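DUF3845 domain-containing protein (Bacteroides thetaiotaomicron VPI-5482, PDB 3GF6) is a bacterial lipoprotein of unknown function whose all-beta fold belongs to a family grouped with the C1q and TNF-like domains. Local coordinates at residues A[30-35]-A[101-106]; A[139-144]-A[148-153]; A[186-191]-A[215-220]. One frame throughout, in Å; residues are numbered along the deposited sequence. Where two conformers were deposited one is given.

In the fold
All three contacts belong to an all-beta chain built round two antiparallel sheets. Contact 3 is the buried one: strands 187-198 and 203-219, from different sheets, face each other through leucine and phenylalanine side chains. Contact 1, its centre about 5 Å from that of contact 3, joins the neighbours of those same strands, 103-104 and 29-35, and is only partly buried. Both lack a hydrogen bond between their paired segments. Contact 2 differs in kind: it closes a surface loop between strands 129-139 and 153-158 of one sheet, combining a backbone hydrogen bond with proline-aromatic packing. A139 O links it to Y189 N of contact 3.

Contact 1. Residues A[30-35]-A[101-106]; sequences LVARSF and PIYTSQ
Y103 lays its ring against V31 and A32, bridging the two antiparallel sheets of this all-beta fold where the packing is only partly buried. Strand 103-104 belongs to one sheet and strand 29-35 to the other, so the two segments meet through side chains and share no hydrogen bond. The CB of A32 lies 3.8 Å from CD2 of Y103, approaching the ring obliquely. Farther along the same ring, V31 reaches the phenol end: its CG2 is 3.9 Å from CZ of Y103, and its CB is 3.6 Å from OH of Y103. The two side chains, V31 and Y103, cross at about a right angle, the valine branch lying across the end of the phenol. The tyrosine gets there because its CG is turned anti to the backbone N (chi1 -171°), which carries the ring out from its own strand toward 30-35.

Behind this first shell, each segment carries a classic beta bulge. V31 and A32 are both paired opposite L217 of strand 203-219, and I102 and Y103 both opposite L188 of strand 187-198. The first bulge explains how two consecutive residues can both direct their CB atoms at one tyrosine. L217 also packs against the Y103 ring, and F75 from a loop touches A32. Along the strand, R33 forms a salt bridge with D69. On the outward side, the R33 guanidinium lies flat beneath F35, whose CD1 stands 3.4 Å above the guanidinium plane, over its centre.

Contact 2. Residues A[139-144]-A[148-153]; sequences ASLFQP and ANFPEV
E152, P144 and F150 carry most of this contact, which closes the loop between antiparallel strands 129-139 and 153-158. P144 sets its CB over one face of the F150 ring in a CH-pi contact, 3.6 Å from the ring centroid and 6° off the ring normal. The next atom of the proline, CG, presses on V153 CG2 at 3.5 Å, a tight carbon pair. E152 grips the other limb twice. Its carbonyl O accepts a hydrogen bond from S140 N (2.8 Å, N-H...O angle 163°), while its aliphatic CG lies 3.6 Å from L141 CD1. Bent at chi2 (84°), the E152 chain brings its carboxylate back so that OE1 lies in the plane of the F150 ring, at its edge. A type I turn from F150 to V153 sets this limb, and A139 and V153 form the antiparallel non-hydrogen-bonded pair at its base. Replacing F150 by an alanine would probably strip P144 CB of its aromatic partner and open a gap beside L141 CD1. The contact thus rests on carbon packing, including the aliphatic part of E152, with one nearly straight backbone bond (S140 N to E152 O) between the limbs.

Contact 3. Residues A[186-191]-A[215-220]; sequences SQLYFN and FELYEQ
L188 and F215 both turn CG anti to the backbone N (chi1 -171° and 175°), which sends the two side chains from opposite directions into the space between their strands. They meet where L188 CD2 comes in at the edge of the F215 ring, in its plane, 3.9 Å from CZ. The leucine methyl therefore touches the far end of the phenylalanine, at CZ. The same methyl, CD2 of L188, also lies 4.2 Å from CD1 of L217, so a single branch bridges two successive inward-facing residues of the opposing strand. Beyond it, F190 approaches the same phenylalanine more loosely: its CD2 is 4.3 Å from CD1 of F215, a distant contact of ring carbons.

All four residues are buried and the contact is wholly apolar. No hydrogen bond crosses between strands 187-191 and 215-219, whose axes come no nearer than 11.3 Å and run at 164°, close to antiparallel. This separation is that of facing sheets in a beta sandwich, filled by side chains from both. On the other side of 215-219, Y218 OH donates a hydrogen bond to E216 OE1 at 2.8 Å, reaching it from above the carboxylate plane.

At this end, strand 187-198 is flanked in its own sheet by 103-104 and 129-139: L188 shares backbone hydrogen bonds with I102 and Y103, and Y189 with A139. Strand 203-219 pairs with strands 29-35 and 112-123, and L217 touches V31 of the first and Y112 and V114 of the second.

Contact 1. Residues A[30-35]-A[101-106]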
loop_
_atom_site.group_PDB
_atom_site.type_symbol
_atom_site.label_atom_id
_atom_site.label_comp_id
_atom_site.label_asym_id
_atom_site.label_seq_id
_atom_site.Cartn_x
_atom_site.Cartn_y
_atom_site.Cartn_z
ATOM N N LEU A 30 4.657 -20.531 -7.236
ATOM C CA LEU A 30 4.929 -19.364 -6.415
ATOM C C LEU A 30 6.022 -18.566 -7.083
ATOM O O LEU A 30 7.120 -19.077 -7.254
ATOM C CB LEU A 30 5.387 -19.747 -4.993
ATOM C CG LEU A 30 5.689 -18.596 -4.012
ATOM C CD1 LEU A 30 4.431 -17.945 -3.510
ATOM C CD2 LEU A 30 6.538 -19.102 -2.806
ATOM N N VAL A 31 5.731 -17.326 -7.479
ATOM C CA VAL A 31 6.726 -16.519 -8.195
ATOM C C VAL A 31 7.269 -15.389 -7.348
ATOM O O VAL A 31 8.306 -14.830 -7.656
ATOM C CB VAL A 31 6.218 -16.006 -9.563
ATOM C CG1 VAL A 31 6.067 -17.230 -10.555
ATOM C CG2 VAL A 31 4.937 -15.181 -9.480
ATOM N N ALA A 32 6.577 -15.055 -6.282
ATOM C CA ALA A 32 7.100 -14.075 -5.319
ATOM C C ALA A 32 6.450 -14.341 -3.948
ATOM O O ALA A 32 5.251 -14.720 -3.840
ATOM C CB ALA A 32 6.870 -12.607 -5.779
ATOM N N ARG A 33 7.271 -14.179 -2.928
ATOM C CA ARG A 33 6.855 -14.295 -1.535
ATOM C C ARG A 33 7.808 -13.515 -0.662
ATOM O O ARG A 33 9.047 -13.665 -0.754
ATOM C CB ARG A 33 6.806 -15.763 -1.089
ATOM C CG ARG A 33 6.653 -15.964 0.444
ATOM C CD ARG A 33 6.326 -17.412 0.807
ATOM N NE ARG A 33 6.225 -17.522 2.256
ATOM C CZ ARG A 33 7.128 -18.072 3.060
ATOM N NH1 ARG A 33 8.233 -18.629 2.578
ATOM N NH2 ARG A 33 6.910 -18.073 4.368
ATOM N N SER A 34 7.213 -12.654 0.162
ATOM C CA SER A 34 7.920 -11.945 1.221
ATOM C C SER A 34 7.158 -12.101 2.535
ATOM O O SER A 34 5.929 -12.226 2.548
ATOM C CB SER A 34 8.108 -10.459 0.879
ATOM O OG SER A 34 6.868 -9.768 0.803
ATOM N N PHE A 35 7.892 -12.060 3.640
ATOM C CA PHE A 35 7.328 -12.225 4.960
ATOM C C PHE A 35 8.268 -11.620 6.002
ATOM O O PHE A 35 9.266 -10.961 5.664
ATOM C CB PHE A 35 7.017 -13.703 5.238
ATOM C CG PHE A 35 8.207 -14.600 5.187
ATOM C CD1 PHE A 35 8.649 -15.101 3.967
ATOM C CD2 PHE A 35 8.871 -14.969 6.353
ATOM C CE1 PHE A 35 9.784 -15.957 3.918
ATOM C CE2 PHE A 35 9.979 -15.828 6.306
ATOM C CZ PHE A 35 10.426 -16.320 5.084
ATOM N N PRO A 101 6.235 -0.740 -9.075
ATOM C CA PRO A 101 5.466 -1.952 -8.807
ATOM C C PRO A 101 6.179 -2.937 -7.842
ATOM O O PRO A 101 7.393 -3.007 -7.819
ATOM C CB PRO A 101 5.364 -2.591 -10.176
ATOM C CG PRO A 101 6.513 -2.077 -10.933
ATOM C CD PRO A 101 6.843 -0.723 -10.403
ATOM N N ILE A 102 5.407 -3.697 -7.084
ATOM C CA ILE A 102 5.944 -4.734 -6.222
ATOM C C ILE A 102 6.440 -5.899 -7.074
ATOM O O ILE A 102 7.383 -6.595 -6.692
ATOM C CB ILE A 102 4.879 -5.153 -5.148
ATOM C CG1 ILE A 102 5.528 -5.967 -4.038
ATOM C CG2 ILE A 102 3.699 -5.956 -5.778
ATOM C CD1 ILE A 102 4.579 -6.274 -2.840
ATOM N N TYR A 103 5.792 -6.137 -8.223
ATOM C CA TYR A 103 6.190 -7.227 -9.119
ATOM C C TYR A 103 5.924 -6.837 -10.559
ATOM O O TYR A 103 4.931 -6.177 -10.833
ATOM C CB TYR A 103 5.415 -8.501 -8.785
ATOM C CG TYR A 103 5.908 -9.728 -9.497
ATOM C CD1 TYR A 103 5.319 -10.142 -10.674
ATOM C CD2 TYR A 103 6.937 -10.504 -8.973
ATOM C CE1 TYR A 103 5.744 -11.261 -11.335
ATOM C CE2 TYR A 103 7.370 -11.673 -9.666
ATOM C CZ TYR A 103 6.744 -12.039 -10.817
ATOM O OH TYR A 103 7.139 -13.155 -11.532
ATOM N N THR A 104 6.787 -7.285 -11.465
ATOM C CA THR A 104 6.668 -7.024 -12.918
ATOM C C THR A 104 6.494 -8.319 -13.680
ATOM O O THR A 104 7.313 -9.227 -13.561
ATOM C CB THR A 104 7.906 -6.238 -13.436
ATOM O OG1 THR A 104 7.939 -4.998 -12.743
ATOM C CG2 THR A 104 7.857 -5.923 -14.961
ATOM N N SER A 105 5.388 -8.437 -14.420
ATOM C CA SER A 105 5.142 -9.567 -15.270
ATOM C C SER A 105 5.865 -9.430 -16.607
ATOM O O SER A 105 6.074 -8.306 -17.136
ATOM C CB SER A 105 3.645 -9.720 -15.548
ATOM O OG SER A 105 3.390 -10.906 -16.279
ATOM N N GLN A 106 6.242 -10.586 -17.144
ATOM C CA GLN A 106 6.875 -10.679 -18.461
ATOM C C GLN A 106 6.061 -11.533 -19.456
ATOM O O GLN A 106 6.521 -11.781 -20.582
ATOM C CB GLN A 106 8.321 -11.227 -18.313
ATOM C CG GLN A 106 9.246 -10.373 -17.437
ATOM C CD GLN A 106 9.515 -8.991 -17.976
ATOM O OE1 GLN A 106 9.210 -8.676 -19.146
ATOM N NE2 GLN A 106 10.099 -8.145 -17.136
#

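Contact 2. Residues A[139-144]-A[148-153]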
loop_
_atom_site.group_PDB
_atom_site.type_symbol
_atom_site.label_atom_id
_atom_site.label_comp_id
_atom_site.label_asym_id
_atom_site.label_seq_id
_atom_site.Cartn_x
_atom_site.Cartn_y
_atom_site.Cartn_z
ATOM N N ALA A 139 -3.332 -3.162 -7.073
ATOM C CA ALA A 139 -3.818 -2.701 -8.366
ATOM C C ALA A 139 -2.787 -2.930 -9.461
ATOM O O ALA A 139 -1.587 -3.026 -9.187
ATOM C CB ALA A 139 -4.179 -1.203 -8.294
ATOM N N SER A 140 -3.255 -2.988 -10.700
ATOM C CA SER A 140 -2.362 -3.030 -11.869
ATOM C C SER A 140 -2.018 -1.629 -12.416
ATOM O O SER A 140 -1.377 -1.544 -13.428
ATOM C CB SER A 140 -2.959 -3.930 -12.943
ATOM O OG SER A 140 -4.084 -3.290 -13.502
ATOM N N LEU A 141 -2.505 -0.554 -11.764
ATOM C CA LEU A 141 -2.142 0.844 -12.040
ATOM C C LEU A 141 -1.728 1.507 -10.728
ATOM O O LEU A 141 -2.137 1.044 -9.661
ATOM C CB LEU A 141 -3.328 1.604 -12.625
ATOM C CG LEU A 141 -3.833 1.052 -13.966
ATOM C CD1 LEU A 141 -5.113 1.770 -14.368
ATOM C CD2 LEU A 141 -2.729 1.187 -15.056
ATOM N N PHE A 142 -0.940 2.573 -10.825
ATOM C CA PHE A 142 -0.550 3.374 -9.678
ATOM C C PHE A 142 -1.520 4.534 -9.464
ATOM O O PHE A 142 -1.712 5.356 -10.349
ATOM C CB PHE A 142 0.902 3.895 -9.852
ATOM C CG PHE A 142 1.431 4.580 -8.648
ATOM C CD1 PHE A 142 1.135 5.899 -8.385
ATOM C CD2 PHE A 142 2.157 3.843 -7.683
ATOM C CE1 PHE A 142 1.583 6.514 -7.199
ATOM C CE2 PHE A 142 2.622 4.447 -6.507
ATOM C CZ PHE A 142 2.330 5.784 -6.270
ATOM N N GLN A 143 -2.104 4.594 -8.269
ATOM C CA GLN A 143 -3.067 5.624 -7.859
ATOM C C GLN A 143 -4.150 5.961 -8.917
ATOM O O GLN A 143 -4.399 7.126 -9.186
ATOM C CB GLN A 143 -2.349 6.886 -7.375
ATOM C CG GLN A 143 -3.157 7.681 -6.332
ATOM C CD GLN A 143 -2.521 8.962 -5.875
ATOM O OE1 GLN A 143 -1.670 9.561 -6.560
ATOM N NE2 GLN A 143 -2.906 9.391 -4.726
ATOM N N PRO A 144 -4.821 4.932 -9.499
ATOM C CA PRO A 144 -5.936 5.271 -10.386
ATOM C C PRO A 144 -7.053 5.908 -9.567
ATOM O O PRO A 144 -7.325 5.462 -8.453
ATOM C CB PRO A 144 -6.390 3.906 -10.918
ATOM C CG PRO A 144 -6.038 2.938 -9.791
ATOM C CD PRO A 144 -4.708 3.473 -9.278
ATOM N N ALA A 148 -12.601 2.970 -7.284
ATOM C CA ALA A 148 -13.785 2.142 -7.518
ATOM C C ALA A 148 -14.178 2.036 -8.989
ATOM O O ALA A 148 -14.806 1.048 -9.366
ATOM C CB ALA A 148 -14.977 2.646 -6.670
ATOM N N ASN A 149 -13.788 3.011 -9.820
ATOM C CA ASN A 149 -14.123 3.042 -11.244
ATOM C C ASN A 149 -13.197 2.212 -12.138
ATOM O O ASN A 149 -13.400 2.185 -13.346
ATOM C CB ASN A 149 -14.143 4.482 -11.776
ATOM C CG ASN A 149 -15.286 5.339 -11.184
ATOM O OD1 ASN A 149 -16.026 4.911 -10.282
ATOM N ND2 ASN A 149 -15.406 6.559 -11.676
ATOM N N PHE A 150 -12.165 1.579 -11.575
ATOM C CA PHE A 150 -11.177 0.857 -12.385
ATOM C C PHE A 150 -11.207 -0.645 -12.077
ATOM O O PHE A 150 -10.961 -1.046 -10.939
ATOM C CB PHE A 150 -9.765 1.379 -12.108
ATOM C CG PHE A 150 -9.505 2.752 -12.618
ATOM C CD1 PHE A 150 -9.975 3.872 -11.925
ATOM C CD2 PHE A 150 -8.760 2.950 -13.775
ATOM C CE1 PHE A 150 -9.730 5.169 -12.386
ATOM C CE2 PHE A 150 -8.506 4.242 -14.249
ATOM C CZ PHE A 150 -8.985 5.353 -13.552
ATOM N N PRO A 151 -11.440 -1.485 -13.093
ATOM C CA PRO A 151 -11.252 -2.946 -12.912
ATOM C C PRO A 151 -9.789 -3.312 -12.617
ATOM O O PRO A 151 -9.513 -4.383 -12.097
ATOM C CB PRO A 151 -11.668 -3.544 -14.256
ATOM C CG PRO A 151 -11.762 -2.397 -15.207
ATOM C CD PRO A 151 -11.798 -1.112 -14.474
ATOM N N GLU A 152 -8.881 -2.377 -12.872
ATOM C CA GLU A 152 -7.468 -2.541 -12.522
ATOM C C GLU A 152 -7.178 -2.514 -11.023
ATOM O O GLU A 152 -6.078 -2.895 -10.572
ATOM C CB GLU A 152 -6.651 -1.433 -13.191
ATOM C CG GLU A 152 -6.540 -1.555 -14.705
ATOM C CD GLU A 152 -7.688 -0.986 -15.499
ATOM O OE1 GLU A 152 -8.595 -0.340 -14.913
ATOM O OE2 GLU A 152 -7.638 -1.187 -16.745
ATOM N N VAL A 153 -8.145 -2.043 -10.256
ATOM C CA VAL A 153 -8.051 -2.058 -8.797
ATOM C C VAL A 153 -8.574 -3.389 -8.273
ATOM O O VAL A 153 -9.763 -3.735 -8.439
ATOM C CB VAL A 153 -8.778 -0.852 -8.169
ATOM C CG1 VAL A 153 -8.876 -1.009 -6.661
ATOM C CG2 VAL A 153 -7.991 0.421 -8.453
#

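Contact 3. Residues A[186-191]-A[215-220]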
loop_
_atom_site.group_PDB
_atom_site.type_symbol
_atom_site.label_atom_id
_atom_site.label_comp_id
_atom_site.label_asym_id
_atom_site.label_seq_id
_atom_site.Cartn_x
_atom_site.Cartn_y
_atom_site.Cartn_z
ATOM N N SER A 186 0.323 -6.178 -16.209
ATOM C CA SER A 186 1.692 -5.912 -16.628
ATOM C C SER A 186 2.559 -5.707 -15.417
ATOM O O SER A 186 3.624 -6.288 -15.292
ATOM C CB SER A 186 1.769 -4.700 -17.577
ATOM O OG SER A 186 3.101 -4.244 -17.735
ATOM N N GLN A 187 2.094 -4.832 -14.542
ATOM C CA GLN A 187 2.787 -4.475 -13.325
ATOM C C GLN A 187 1.771 -4.471 -12.183
ATOM O O GLN A 187 0.642 -4.059 -12.389
ATOM C CB GLN A 187 3.446 -3.089 -13.456
ATOM C CG GLN A 187 4.442 -3.014 -14.590
ATOM C CD GLN A 187 4.988 -1.610 -14.776
ATOM O OE1 GLN A 187 6.116 -1.331 -14.368
ATOM N NE2 GLN A 187 4.211 -0.735 -15.426
ATOM N N LEU A 188 2.192 -4.956 -11.012
ATOM C CA LEU A 188 1.367 -5.028 -9.804
ATOM C C LEU A 188 1.907 -4.053 -8.743
ATOM O O LEU A 188 3.110 -4.085 -8.388
ATOM C CB LEU A 188 1.380 -6.461 -9.262
ATOM C CG LEU A 188 0.408 -6.813 -8.131
ATOM C CD1 LEU A 188 -1.035 -6.752 -8.622
ATOM C CD2 LEU A 188 0.758 -8.230 -7.564
ATOM N N TYR A 189 0.992 -3.250 -8.203
ATOM C CA TYR A 189 1.311 -2.218 -7.207
ATOM C C TYR A 189 0.652 -2.558 -5.874
ATOM O O TYR A 189 -0.504 -2.989 -5.864
ATOM C CB TYR A 189 0.846 -0.839 -7.676
ATOM C CG TYR A 189 1.453 -0.433 -9.019
ATOM C CD1 TYR A 189 0.861 -0.806 -10.230
ATOM C CD2 TYR A 189 2.635 0.280 -9.069
ATOM C CE1 TYR A 189 1.424 -0.461 -11.453
ATOM C CE2 TYR A 189 3.209 0.650 -10.323
ATOM C CZ TYR A 189 2.611 0.254 -11.494
ATOM O OH TYR A 189 3.163 0.615 -12.714
ATOM N N PHE A 190 1.391 -2.357 -4.785
ATOM C CA PHE A 190 0.860 -2.545 -3.398
ATOM C C PHE A 190 1.384 -1.428 -2.534
ATOM O O PHE A 190 2.593 -1.311 -2.322
ATOM C CB PHE A 190 1.198 -3.941 -2.888
ATOM C CG PHE A 190 0.583 -4.306 -1.570
ATOM C CD1 PHE A 190 -0.762 -4.022 -1.270
ATOM C CD2 PHE A 190 1.343 -5.024 -0.636
ATOM C CE1 PHE A 190 -1.317 -4.394 -0.020
ATOM C CE2 PHE A 190 0.804 -5.378 0.595
ATOM C CZ PHE A 190 -0.522 -5.056 0.900
ATOM N N ASN A 191 0.466 -0.538 -2.133
ATOM C CA ASN A 191 0.819 0.707 -1.469
ATOM C C ASN A 191 -0.218 1.142 -0.452
ATOM O O ASN A 191 -1.360 0.677 -0.475
ATOM C CB ASN A 191 0.969 1.881 -2.453
ATOM C CG ASN A 191 2.011 1.640 -3.515
ATOM O OD1 ASN A 191 3.192 2.078 -3.407
ATOM N ND2 ASN A 191 1.597 0.961 -4.570
ATOM N N PHE A 215 3.270 -11.362 1.806
ATOM C CA PHE A 215 2.778 -11.188 0.456
ATOM C C PHE A 215 3.216 -12.368 -0.362
ATOM O O PHE A 215 4.389 -12.690 -0.360
ATOM C CB PHE A 215 3.380 -9.908 -0.136
ATOM C CG PHE A 215 3.028 -9.700 -1.563
ATOM C CD1 PHE A 215 1.838 -9.066 -1.897
ATOM C CD2 PHE A 215 3.816 -10.222 -2.581
ATOM C CE1 PHE A 215 1.485 -8.907 -3.238
ATOM C CE2 PHE A 215 3.456 -10.089 -3.912
ATOM C CZ PHE A 215 2.305 -9.427 -4.243
ATOM N N GLU A 216 2.281 -12.996 -1.090
ATOM C CA GLU A 216 2.549 -14.124 -1.987
ATOM C C GLU A 216 1.879 -13.904 -3.319
ATOM O O GLU A 216 0.741 -13.435 -3.363
ATOM C CB GLU A 216 2.023 -15.448 -1.437
ATOM C CG GLU A 216 2.664 -15.831 -0.145
ATOM C CD GLU A 216 2.104 -17.102 0.473
ATOM O OE1 GLU A 216 1.113 -17.662 -0.016
ATOM O OE2 GLU A 216 2.690 -17.545 1.471
ATOM N N LEU A 217 2.577 -14.287 -4.383
ATOM C CA LEU A 217 2.082 -14.198 -5.750
ATOM C C LEU A 217 2.305 -15.543 -6.473
ATOM O O LEU A 217 3.430 -16.055 -6.519
ATOM C CB LEU A 217 2.796 -13.091 -6.523
ATOM C CG LEU A 217 2.357 -12.855 -7.974
ATOM C CD1 LEU A 217 0.870 -12.443 -8.091
ATOM C CD2 LEU A 217 3.263 -11.770 -8.609
ATOM N N TYR A 218 1.224 -16.081 -7.017
ATOM C CA TYR A 218 1.225 -17.317 -7.769
ATOM C C TYR A 218 0.901 -17.062 -9.234
ATOM O O TYR A 218 0.036 -16.239 -9.545
ATOM C CB TYR A 218 0.172 -18.289 -7.199
ATOM C CG TYR A 218 0.458 -18.683 -5.779
ATOM C CD1 TYR A 218 0.033 -17.889 -4.707
ATOM C CD2 TYR A 218 1.222 -19.826 -5.498
ATOM C CE1 TYR A 218 0.339 -18.243 -3.385
ATOM C CE2 TYR A 218 1.521 -20.179 -4.190
ATOM C CZ TYR A 218 1.081 -19.382 -3.147
ATOM O OH TYR A 218 1.367 -19.737 -1.863
ATOM N N GLU A 219 1.578 -17.795 -10.121
ATOM C CA GLU A 219 1.120 -17.991 -11.476
ATOM C C GLU A 219 0.203 -19.224 -11.444
ATOM O O GLU A 219 0.604 -20.266 -10.950
ATOM C CB GLU A 219 2.269 -18.254 -12.433
ATOM C CG GLU A 219 3.138 -17.095 -12.760
ATOM C CD GLU A 219 4.226 -17.438 -13.787
ATOM O OE1 GLU A 219 4.211 -18.556 -14.353
ATOM O OE2 GLU A 219 5.135 -16.601 -13.980
ATOM N N GLN A 220 -1.032 -19.089 -11.912
ATOM C CA GLN A 220 -1.986 -20.207 -11.913
ATOM C C GLN A 220 -1.766 -21.175 -13.067
ATOM O O GLN A 220 -1.550 -20.745 -14.193
ATOM C CB GLN A 220 -3.424 -19.680 -11.988
ATOM C CG GLN A 220 -3.797 -18.847 -10.817
ATOM C CD GLN A 220 -5.172 -18.192 -10.917
ATOM O OE1 GLN A 220 -5.341 -17.088 -10.440
ATOM N NE2 GLN A 220 -6.157 -18.896 -11.470
#